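Local coordinates for protein putative bacteriocin (Brevibacillus laterosporus, PDB 4OZK) that acts as a heat-stable, leaderless class IId bacteriocin with a defensin-like fold and broad-spectrum antimicrobial activity, probably secreted against competing bacteria, at residues E22-H28 against T43-C49; C2-A7 against C33-V39. All blocks are in the same frame, centred on the assembly; numbering follows the deposited sequence.

Contact 1 (E22-H28 against T43-C49); sequences ENKMYRH and TEWGSSC
OE2 of E44 is gripped by two nitrogens of R27: NE at 3.1 Å and NH2 at 3.2 Å from E44 OE2 form a side-on salt bridge. The oxygen lies at the edge of the guanidinium, in its plane, yet both donors reach it from the same face of the carboxylate, whose plane stands 75° from the guanidinium. The two side chains run alongside each other, both extended, which brings NE and NH2 of R27 to the E44 carboxylate, and Y16 of strand 8-19 touches both. Beneath them R27 and E44 are a hydrogen-bonded antiparallel pair, each N donating to the other's O at 2.8 Å. Y26 and W45 share the other face. CB of Y26 sits over the indole, 3.6 Å from the centroid of the W45 six-membered ring, while the two six-membered rings meet obliquely, planes at 50°. K24 crosses W45 at about a right angle, its CG 3.7 Å from W45 CE3. Between K24 and Y26 the register slips by one residue, and G46 N to M25 O (2.6 Å) and M25 N to S47 O (2.8 Å) bracket the slip. Beyond it, C49 is disulfide-bonded to C18. This is a bulged antiparallel beta hairpin in a disulfide-stapled, defensin-like sheet.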
loop_
_atom_site.group_PDB
_atom_site.type_symbol
_atom_site.label_atom_id
_atom_site.label_comp_id
_atom_site.label_asym_id
_atom_site.label_seq_id
_atom_site.Cartn_x
_atom_site.Cartn_y
_atom_site.Cartn_z
ATOM N N GLU A 22 -3.387 16.279 7.300
ATOM C CA GLU A 22 -4.695 15.887 6.804
ATOM C C GLU A 22 -5.600 15.473 7.952
ATOM O O GLU A 22 -6.825 15.425 7.791
ATOM C CB GLU A 22 -4.566 14.747 5.784
ATOM C CG GLU A 22 -3.876 15.164 4.493
ATOM C CD GLU A 22 -4.576 16.329 3.810
ATOM O OE1 GLU A 22 -5.829 16.337 3.764
ATOM O OE2 GLU A 22 -3.878 17.249 3.318
ATOM N N ASN A 23 -4.986 15.189 9.105
ATOM C CA ASN A 23 -5.701 14.708 10.293
ATOM C C ASN A 23 -6.540 13.476 9.960
ATOM O O ASN A 23 -7.709 13.374 10.331
ATOM C CB ASN A 23 -6.546 15.822 10.929
ATOM C CG ASN A 23 -5.692 16.975 11.439
ATOM O OD1 ASN A 23 -4.763 16.771 12.228
ATOM N ND2 ASN A 23 -5.988 18.188 10.972
ATOM N N LYS A 24 -5.911 12.549 9.245
ATOM C CA LYS A 24 -6.556 11.337 8.763
ATOM C C LYS A 24 -5.487 10.261 8.610
ATOM O O LYS A 24 -4.334 10.564 8.270
ATOM C CB LYS A 24 -7.251 11.623 7.429
ATOM C CG LYS A 24 -7.867 10.424 6.742
ATOM C CD LYS A 24 -8.810 10.879 5.632
ATOM C CE LYS A 24 -10.085 11.478 6.211
ATOM N NZ LYS A 24 -10.759 12.419 5.269
ATOM N N MET A 25 -5.857 9.010 8.878
ATOM C CA MET A 25 -4.902 7.910 8.819
ATOM C C MET A 25 -4.735 7.360 7.408
ATOM O O MET A 25 -5.705 7.258 6.645
ATOM C CB MET A 25 -5.340 6.771 9.741
ATOM C CG MET A 25 -5.639 7.186 11.164
ATOM S SD MET A 25 -6.067 5.724 12.120
ATOM C CE MET A 25 -6.592 4.629 10.799
ATOM N N TYR A 26 -3.505 6.983 7.069
ATOM C CA TYR A 26 -3.215 6.390 5.765
ATOM C C TYR A 26 -2.300 5.180 5.920
ATOM O O TYR A 26 -1.568 5.044 6.913
ATOM C CB TYR A 26 -2.539 7.416 4.849
ATOM C CG TYR A 26 -1.146 7.798 5.311
ATOM C CD1 TYR A 26 -0.019 7.141 4.813
ATOM C CD2 TYR A 26 -0.962 8.814 6.254
ATOM C CE1 TYR A 26 1.257 7.483 5.249
ATOM C CE2 TYR A 26 0.304 9.170 6.691
ATOM C CZ TYR A 26 1.408 8.504 6.185
ATOM O OH TYR A 26 2.658 8.866 6.624
ATOM N N ARG A 27 -2.347 4.290 4.940
ATOM C CA ARG A 27 -1.360 3.225 4.853
ATOM C C ARG A 27 -1.088 2.940 3.396
ATOM O O ARG A 27 -1.823 3.410 2.510
ATOM C CB ARG A 27 -1.824 1.962 5.585
ATOM C CG ARG A 27 -3.061 1.301 5.005
ATOM C CD ARG A 27 -3.486 0.132 5.879
ATOM N NE ARG A 27 -4.634 -0.572 5.309
ATOM C CZ ARG A 27 -5.335 -1.506 5.942
ATOM N NH1 ARG A 27 -5.013 -1.856 7.180
ATOM N NH2 ARG A 27 -6.363 -2.089 5.338
ATOM N N HIS A 28 -0.035 2.171 3.144
ATOM C CA HIS A 28 0.394 1.877 1.779
ATOM C C HIS A 28 0.061 0.434 1.412
ATOM O O HIS A 28 0.422 -0.492 2.142
ATOM C CB HIS A 28 1.901 2.101 1.657
ATOM C CG HIS A 28 2.313 3.535 1.814
ATOM N ND1 HIS A 28 1.410 4.577 1.796
ATOM C CD2 HIS A 28 3.535 4.097 1.978
ATOM C CE1 HIS A 28 2.059 5.722 1.943
ATOM N NE2 HIS A 28 3.347 5.458 2.057
ATOM N N THR A 43 -2.445 4.332 -1.905
ATOM C CA THR A 43 -2.493 4.816 -0.541
ATOM C C THR A 43 -3.924 4.614 -0.093
ATOM O O THR A 43 -4.858 5.101 -0.738
ATOM C CB THR A 43 -2.168 6.315 -0.463
ATOM O OG1 THR A 43 -0.902 6.579 -1.100
ATOM C CG2 THR A 43 -2.133 6.759 0.988
ATOM N N GLU A 44 -4.107 3.871 0.993
ATOM C CA GLU A 44 -5.438 3.701 1.556
ATOM C C GLU A 44 -5.644 4.683 2.706
ATOM O O GLU A 44 -4.811 4.776 3.613
ATOM C CB GLU A 44 -5.650 2.256 2.022
ATOM C CG GLU A 44 -6.988 2.019 2.692
ATOM C CD GLU A 44 -7.285 0.545 2.901
ATOM O OE1 GLU A 44 -8.457 0.227 3.235
ATOM O OE2 GLU A 44 -6.354 -0.285 2.733
ATOM N N TRP A 45 -6.745 5.427 2.663
ATOM C CA TRP A 45 -7.038 6.388 3.720
ATOM C C TRP A 45 -8.104 5.840 4.666
ATOM O O TRP A 45 -9.098 5.251 4.219
ATOM C CB TRP A 45 -7.440 7.741 3.115
ATOM C CG TRP A 45 -6.275 8.429 2.410
ATOM C CD1 TRP A 45 -5.920 8.326 1.084
ATOM C CD2 TRP A 45 -5.309 9.306 3.013
ATOM N NE1 TRP A 45 -4.793 9.085 0.835
ATOM C CE2 TRP A 45 -4.404 9.701 1.998
ATOM C CE3 TRP A 45 -5.131 9.799 4.316
ATOM C CZ2 TRP A 45 -3.322 10.578 2.252
ATOM C CZ3 TRP A 45 -4.051 10.668 4.571
ATOM C CH2 TRP A 45 -3.166 11.046 3.543
ATOM N N GLY A 46 -7.884 6.024 5.971
ATOM C CA GLY A 46 -8.744 5.444 6.985
ATOM C C GLY A 46 -9.497 6.483 7.783
ATOM O O GLY A 46 -9.962 7.485 7.223
ATOM N N SER A 47 -9.623 6.248 9.091
ATOM C CA SER A 47 -10.357 7.168 9.976
ATOM C C SER A 47 -9.540 8.392 10.423
ATOM O O SER A 47 -8.349 8.526 10.105
ATOM C CB SER A 47 -10.928 6.429 11.194
ATOM O OG SER A 47 -9.938 5.673 11.864
ATOM N N SER A 48 -10.194 9.284 11.160
ATOM C CA SER A 48 -9.580 10.545 11.569
ATOM C C SER A 48 -8.563 10.444 12.704
ATOM O O SER A 48 -8.515 9.447 13.434
ATOM C CB SER A 48 -10.660 11.548 11.949
ATOM O OG SER A 48 -11.484 11.794 10.826
ATOM N N CYS A 49 -7.760 11.501 12.840
ATOM C CA CYS A 49 -6.748 11.602 13.886
ATOM C C CYS A 49 -6.239 13.033 14.029
ATOM O O CYS A 49 -5.495 13.339 14.963
ATOM C CB CYS A 49 -5.583 10.655 13.597
ATOM S SG CYS A 49 -4.794 10.876 11.970
#

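Contact 2 (C2-A7 against C33-V39); sequences CQCPDA and CMNGTQV
The N-terminal segment C2-A7, which has no regular secondary structure, passes along the turn and strand start of C33-V39, and one backbone bond joins them: M34 N donates to A7 O at 2.9 Å, with an N-H...O angle of 164°. The covalent link is the disulfide between C4 and C33, with its SG atoms 2.0 Å apart and a torsion of -77° about the S-S bond. In both cysteines the bond from CA to CB points toward the opposite segment, and SG, anti to its own carbonyl carbon, is set to meet the other sulfur. V39 packs beside this bridge. Its CG2 branch touches C2 CB at 3.7 Å and approaches C4 SG, while CG1 turns to the backbone oxygen of Q3. At the other end M34, bent at chi2 and chi3, spreads across the loop: its CG lies 3.9 Å from A7 CB, and its terminal CE crosses to D6 CB at 3.6 Å. The P5 ring meets N35 at about a right angle, CG of P5 lying 3.7 Å from N35 ND2. OD1 of N35 faces back into its own loop, where it takes two bonds from T37, one from the hydroxyl in the amide plane on a lone pair and one from the backbone N above that plane. The latter closes an Asx turn that overlaps the type I beta turn C33-G36, and the two bonds together hold the N35 amide in its rotation. A water accepts from D6 N and, weakly, from N35 N. C2 is itself bonded to C41, so two disulfides tie the N-terminal segment to the sheet. With a single direct hydrogen bond between the segments, the attachment rests mainly on covalent sulfur bridging and small apolar contacts, consistent with the heat stability of the peptide.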
loop_
_atom_site.group_PDB
_atom_site.type_symbol
_atom_site.label_atom_id
_atom_site.label_comp_id
_atom_site.label_asym_id
_atom_site.label_seq_id
_atom_site.Cartn_x
_atom_site.Cartn_y
_atom_site.Cartn_z
ATOM N N CYS A 2 0.001 0.051 -10.010
ATOM C CA CYS A 2 1.143 -0.848 -9.874
ATOM C C CYS A 2 1.047 -1.979 -10.892
ATOM O O CYS A 2 -0.043 -2.350 -11.340
ATOM C CB CYS A 2 1.222 -1.439 -8.467
ATOM S SG CYS A 2 -0.234 -2.437 -8.025
ATOM N N GLN A 3 2.201 -2.525 -11.249
ATOM C CA GLN A 3 2.262 -3.664 -12.141
ATOM C C GLN A 3 3.508 -4.472 -11.844
ATOM O O GLN A 3 4.559 -3.913 -11.503
ATOM C CB GLN A 3 2.279 -3.193 -13.599
ATOM C CG GLN A 3 1.154 -3.782 -14.420
ATOM C CD GLN A 3 1.182 -3.335 -15.856
ATOM O OE1 GLN A 3 1.231 -2.136 -16.147
ATOM N NE2 GLN A 3 1.154 -4.297 -16.774
ATOM N N CYS A 4 3.390 -5.789 -11.969
ATOM C CA CYS A 4 4.533 -6.674 -11.789
ATOM C C CYS A 4 5.059 -7.064 -13.163
ATOM O O CYS A 4 4.308 -7.014 -14.141
ATOM C CB CYS A 4 4.119 -7.898 -10.971
ATOM S SG CYS A 4 3.766 -7.488 -9.229
ATOM N N PRO A 5 6.357 -7.415 -13.253
ATOM C CA PRO A 5 6.932 -7.794 -14.548
ATOM C C PRO A 5 6.199 -8.971 -15.206
ATOM O O PRO A 5 6.056 -8.993 -16.436
ATOM C CB PRO A 5 8.363 -8.191 -14.182
ATOM C CG PRO A 5 8.673 -7.377 -12.978
ATOM C CD PRO A 5 7.388 -7.325 -12.202
ATOM N N ASP A 6 5.754 -9.933 -14.398
ATOM C CA ASP A 6 4.938 -11.045 -14.898
ATOM C C ASP A 6 3.550 -11.058 -14.270
ATOM O O ASP A 6 2.542 -10.911 -14.959
ATOM C CB ASP A 6 5.621 -12.390 -14.636
ATOM C CG ASP A 6 6.806 -12.614 -15.519
ATOM O OD1 ASP A 6 6.818 -12.049 -16.635
ATOM O OD2 ASP A 6 7.723 -13.348 -15.088
ATOM N N ALA A 7 3.508 -11.235 -12.954
ATOM C CA ALA A 7 2.242 -11.351 -12.252
ATOM C C ALA A 7 2.355 -11.005 -10.770
ATOM O O ALA A 7 3.432 -11.111 -10.162
ATOM C CB ALA A 7 1.687 -12.756 -12.417
ATOM N N CYS A 33 5.085 -9.407 -5.992
ATOM C CA CYS A 33 5.256 -9.917 -7.359
ATOM C C CYS A 33 5.777 -11.350 -7.357
ATOM O O CYS A 33 6.434 -11.774 -6.394
ATOM C CB CYS A 33 6.201 -9.025 -8.169
ATOM S SG CYS A 33 5.610 -7.332 -8.411
ATOM N N MET A 34 5.474 -12.096 -8.424
ATOM C CA MET A 34 5.964 -13.469 -8.570
ATOM C C MET A 34 7.469 -13.537 -8.420
ATOM O O MET A 34 8.008 -14.512 -7.882
ATOM C CB MET A 34 5.617 -14.034 -9.947
ATOM C CG MET A 34 4.234 -14.603 -10.087
ATOM S SD MET A 34 4.285 -15.978 -11.257
ATOM C CE MET A 34 5.394 -15.313 -12.487
ATOM N N ASN A 35 8.145 -12.497 -8.904
ATOM C CA ASN A 35 9.608 -12.450 -8.904
ATOM C C ASN A 35 10.223 -12.122 -7.535
ATOM O O ASN A 35 11.443 -12.142 -7.369
ATOM C CB ASN A 35 10.114 -11.489 -9.991
ATOM C CG ASN A 35 9.946 -10.019 -9.613
ATOM O OD1 ASN A 35 9.209 -9.676 -8.684
ATOM N ND2 ASN A 35 10.633 -9.140 -10.346
ATOM N N GLY A 36 9.373 -11.812 -6.561
ATOM C CA GLY A 36 9.835 -11.596 -5.203
ATOM C C GLY A 36 9.788 -10.143 -4.778
ATOM O O GLY A 36 9.906 -9.839 -3.587
ATOM N N THR A 37 9.617 -9.243 -5.746
ATOM C CA THR A 37 9.567 -7.815 -5.448
ATOM C C THR A 37 8.203 -7.398 -4.905
ATOM O O THR A 37 7.232 -8.152 -4.988
ATOM C CB THR A 37 9.909 -6.956 -6.681
ATOM O OG1 THR A 37 8.927 -7.168 -7.703
ATOM C CG2 THR A 37 11.281 -7.327 -7.212
ATOM N N GLN A 38 8.149 -6.201 -4.327
ATOM C CA GLN A 38 6.888 -5.600 -3.930
ATOM C C GLN A 38 6.694 -4.329 -4.721
ATOM O O GLN A 38 7.660 -3.677 -5.096
ATOM C CB GLN A 38 6.891 -5.274 -2.441
ATOM C CG GLN A 38 6.931 -6.497 -1.545
ATOM C CD GLN A 38 6.622 -6.142 -0.112
ATOM O OE1 GLN A 38 6.291 -4.996 0.189
ATOM N NE2 GLN A 38 6.718 -7.122 0.784
ATOM N N VAL A 39 5.444 -3.979 -4.992
ATOM C CA VAL A 39 5.169 -2.743 -5.709
ATOM C C VAL A 39 4.116 -1.968 -4.930
ATOM O O VAL A 39 3.138 -2.544 -4.441
ATOM C CB VAL A 39 4.751 -2.998 -7.188
ATOM C CG1 VAL A 39 5.925 -3.571 -7.976
ATOM C CG2 VAL A 39 3.585 -3.957 -7.261
HETATM O O HOH W 1 6.775 -10.686 -11.486
#

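Contacts 1 and 2 lie on opposite sides of the chain's centre, their own centres about 25 Å apart, and their segments do not touch across that distance. Along the chain the segments alternate: 2-7, 22-28, 33-39, then 43-49. Strand 38-48 is common to both, entering contact 2 at its start and contact 1 at its far end, and its neighbour 24-33 runs back between the same two ends of the three-stranded antiparallel sheet. Of the three disulfides, C2-C41 and C4-C33 hold the N-terminal segment and C18-C49 holds the C-terminus. Both termini are thereby secured to an elongated, helix-free sheet, which probably helps the small peptide keep its fold.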